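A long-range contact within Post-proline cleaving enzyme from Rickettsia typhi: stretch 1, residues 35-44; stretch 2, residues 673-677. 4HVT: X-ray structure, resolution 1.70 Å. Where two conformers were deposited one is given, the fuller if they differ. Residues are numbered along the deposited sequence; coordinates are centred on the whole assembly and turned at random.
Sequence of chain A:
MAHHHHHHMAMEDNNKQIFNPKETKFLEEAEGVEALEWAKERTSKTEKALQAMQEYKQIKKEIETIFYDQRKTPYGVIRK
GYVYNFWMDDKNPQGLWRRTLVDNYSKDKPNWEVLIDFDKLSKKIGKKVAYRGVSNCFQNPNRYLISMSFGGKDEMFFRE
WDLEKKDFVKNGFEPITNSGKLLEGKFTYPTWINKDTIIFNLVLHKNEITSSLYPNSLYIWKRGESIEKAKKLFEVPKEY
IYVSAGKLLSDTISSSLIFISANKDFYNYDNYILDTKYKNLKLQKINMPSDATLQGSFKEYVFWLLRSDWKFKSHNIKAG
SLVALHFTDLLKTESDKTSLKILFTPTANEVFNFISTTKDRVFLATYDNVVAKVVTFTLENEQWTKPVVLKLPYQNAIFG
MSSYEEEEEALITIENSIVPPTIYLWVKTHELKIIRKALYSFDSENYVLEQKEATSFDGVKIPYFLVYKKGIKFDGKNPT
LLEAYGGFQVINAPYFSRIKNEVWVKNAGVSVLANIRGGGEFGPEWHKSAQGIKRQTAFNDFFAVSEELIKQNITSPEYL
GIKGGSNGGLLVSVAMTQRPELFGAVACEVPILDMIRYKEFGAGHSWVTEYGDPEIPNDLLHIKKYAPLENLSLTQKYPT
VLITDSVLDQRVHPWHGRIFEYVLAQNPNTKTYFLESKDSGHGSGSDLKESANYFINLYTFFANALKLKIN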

# COMPACT_ATOMS: atom_id res chain seq x y z
N ALA A 35 -14.01 4.61 -25.74
CA ALA A 35 -13.59 3.77 -24.61
C ALA A 35 -14.61 3.73 -23.48
O ALA A 35 -14.96 2.65 -22.99
CB ALA A 35 -12.23 4.22 -24.09
N LEU A 36 -15.04 4.90 -23.00
CA LEU A 36 -15.99 4.96 -21.85
C LEU A 36 -17.32 4.26 -22.12
O LEU A 36 -17.85 3.55 -21.26
CB LEU A 36 -16.25 6.39 -21.41
CG LEU A 36 -15.00 7.15 -20.97
CD1 LEU A 36 -15.34 8.63 -20.78
CD2 LEU A 36 -14.40 6.54 -19.71
N GLU A 37 -17.86 4.46 -23.32
CA GLU A 37 -19.08 3.80 -23.72
C GLU A 37 -18.90 2.27 -23.80
O GLU A 37 -19.70 1.52 -23.27
CB GLU A 37 -19.59 4.35 -25.06
N TRP A 38 -17.81 1.84 -24.44
CA TRP A 38 -17.46 0.43 -24.60
C TRP A 38 -17.38 -0.18 -23.20
O TRP A 38 -17.99 -1.20 -22.93
CB TRP A 38 -16.11 0.32 -25.36
CG TRP A 38 -15.60 -1.11 -25.55
CD1 TRP A 38 -15.83 -1.90 -26.59
CD2 TRP A 38 -14.73 -1.84 -24.67
NE1 TRP A 38 -15.19 -3.11 -26.45
CE2 TRP A 38 -14.52 -3.10 -25.26
CE3 TRP A 38 -14.12 -1.55 -23.45
CZ2 TRP A 38 -13.72 -4.08 -24.67
CZ3 TRP A 38 -13.33 -2.51 -22.87
CH2 TRP A 38 -13.14 -3.77 -23.47
N ALA A 39 -16.62 0.48 -22.33
CA ALA A 39 -16.44 0.01 -20.98
C ALA A 39 -17.73 -0.04 -20.16
O ALA A 39 -17.94 -1.02 -19.46
CB ALA A 39 -15.37 0.84 -20.27
N LYS A 40 -18.55 1.03 -20.21
CA LYS A 40 -19.88 1.09 -19.53
C LYS A 40 -20.79 -0.05 -19.90
O LYS A 40 -21.44 -0.66 -19.03
CB LYS A 40 -20.58 2.43 -19.83
N GLU A 41 -20.82 -0.36 -21.19
CA GLU A 41 -21.66 -1.45 -21.70
C GLU A 41 -21.23 -2.81 -21.19
O GLU A 41 -22.06 -3.61 -20.77
CB GLU A 41 -21.71 -1.47 -23.24
CG GLU A 41 -22.94 -0.77 -23.77
CD GLU A 41 -23.14 0.58 -23.08
OE1 GLU A 41 -24.07 0.67 -22.24
OE2 GLU A 41 -22.34 1.51 -23.35
N ARG A 42 -19.92 -3.06 -21.19
CA ARG A 42 -19.42 -4.32 -20.71
C ARG A 42 -19.59 -4.41 -19.22
O ARG A 42 -19.90 -5.47 -18.71
CB ARG A 42 -17.99 -4.57 -21.12
CG ARG A 42 -17.87 -4.71 -22.62
CD ARG A 42 -16.44 -5.05 -23.00
NE ARG A 42 -16.34 -6.48 -23.21
CZ ARG A 42 -16.72 -7.11 -24.31
NH1 ARG A 42 -16.63 -8.43 -24.37
NH2 ARG A 42 -17.21 -6.43 -25.34
N THR A 43 -19.39 -3.29 -18.52
CA THR A 43 -19.59 -3.26 -17.06
C THR A 43 -21.05 -3.54 -16.71
O THR A 43 -21.31 -4.30 -15.79
CB THR A 43 -19.17 -1.91 -16.51
OG1 THR A 43 -17.77 -1.76 -16.76
CG2 THR A 43 -19.47 -1.76 -15.06
N SER A 44 -21.97 -2.91 -17.42
CA SER A 44 -23.40 -3.14 -17.17
C SER A 44 -23.77 -4.59 -17.43
O SER A 44 -24.43 -5.21 -16.59
CB SER A 44 -24.25 -2.18 -18.01
OG SER A 44 -23.97 -0.86 -17.59
N TYR A 673 -15.65 -11.47 -17.18
CA TYR A 673 -16.46 -10.50 -16.49
C TYR A 673 -15.54 -9.29 -16.38
O TYR A 673 -14.36 -9.46 -16.14
CB TYR A 673 -16.90 -11.05 -15.08
CG TYR A 673 -17.88 -12.22 -15.22
CD1 TYR A 673 -19.23 -11.97 -15.29
CD2 TYR A 673 -17.45 -13.55 -15.30
CE1 TYR A 673 -20.15 -13.00 -15.46
CE2 TYR A 673 -18.36 -14.59 -15.49
CZ TYR A 673 -19.70 -14.30 -15.54
OH TYR A 673 -20.63 -15.30 -15.70
N PHE A 674 -16.06 -8.12 -16.65
CA PHE A 674 -15.31 -6.87 -16.71
C PHE A 674 -16.05 -5.79 -15.96
O PHE A 674 -17.24 -5.60 -16.19
CB PHE A 674 -15.13 -6.51 -18.18
CG PHE A 674 -14.43 -5.21 -18.41
CD1 PHE A 674 -13.05 -5.16 -18.39
CD2 PHE A 674 -15.15 -4.03 -18.56
CE1 PHE A 674 -12.36 -3.95 -18.56
CE2 PHE A 674 -14.49 -2.81 -18.77
CZ PHE A 674 -13.09 -2.77 -18.75
N LEU A 675 -15.32 -5.02 -15.14
CA LEU A 675 -15.87 -3.95 -14.32
C LEU A 675 -14.92 -2.76 -14.41
O LEU A 675 -13.76 -2.82 -13.90
CB LEU A 675 -16.01 -4.37 -12.86
CG LEU A 675 -17.03 -5.49 -12.56
CD1 LEU A 675 -16.81 -5.92 -11.16
CD2 LEU A 675 -18.42 -4.96 -12.70
N GLU A 676 -15.41 -1.68 -15.00
CA GLU A 676 -14.64 -0.46 -15.11
C GLU A 676 -15.28 0.58 -14.19
O GLU A 676 -16.43 0.96 -14.39
CB GLU A 676 -14.54 0.06 -16.53
CG GLU A 676 -13.77 1.41 -16.54
CD GLU A 676 -13.18 1.81 -17.83
OE1 GLU A 676 -13.70 2.81 -18.41
OE2 GLU A 676 -12.26 1.11 -18.33
N SER A 677 -14.56 1.01 -13.17
CA SER A 677 -15.02 2.06 -12.27
C SER A 677 -14.70 3.45 -12.69
O SER A 677 -13.57 3.70 -13.07
CB SER A 677 -14.48 1.87 -10.85
OG SER A 677 -14.67 3.09 -10.10
O HOH W 1 -17.76 1.53 -16.82

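What does the start of this stretch of helix bring to the strand? Little at Leu-36: its CA-to-CB bond points away, yet its end comes back, and CD2 lies 4.0 Å from OE1 of Glu-676. Trp-38 has its CA-to-CB bond sideways, but its end comes nearer. Its edge is directed at the face of Phe-674, ring planes at 64°, with Trp-38 CZ3 4.1 Å from Phe-674 CZ.

Why does a small residue suit position 39? Ala-39 points toward the strand and is buried, partly by the strand, its CB 4.0 Å from Phe-674 CE2. The methyl fits a tight place, with Ala-39 CB already 3.2 Å from Glu-676 OE1; the helix and strand axes approach to 6.7 Å.

How does Phe-674 fit against the next turn? Phe-674 is buried and its CA-to-CB bond points toward the helix; its ring also meets the aliphatic base of Arg-42, whose CB is 3.9 Å from Phe-674 CD2. The guanidinium group finds partners elsewhere in the structure.

What links the two backbones at Thr-43? Its OG1 accepts a hydrogen bond from Glu-676 N (2.9 Å) while donating to Ala-39 O (2.8 Å), so one hydroxyl joins strand to helix backbone. A water donates to Thr-43 OG1 (3.3 Å) and Glu-676 O (2.8 Å), and Thr-43 CA approaches Phe-674 O at 3.4 Å in a CA-H...O contact.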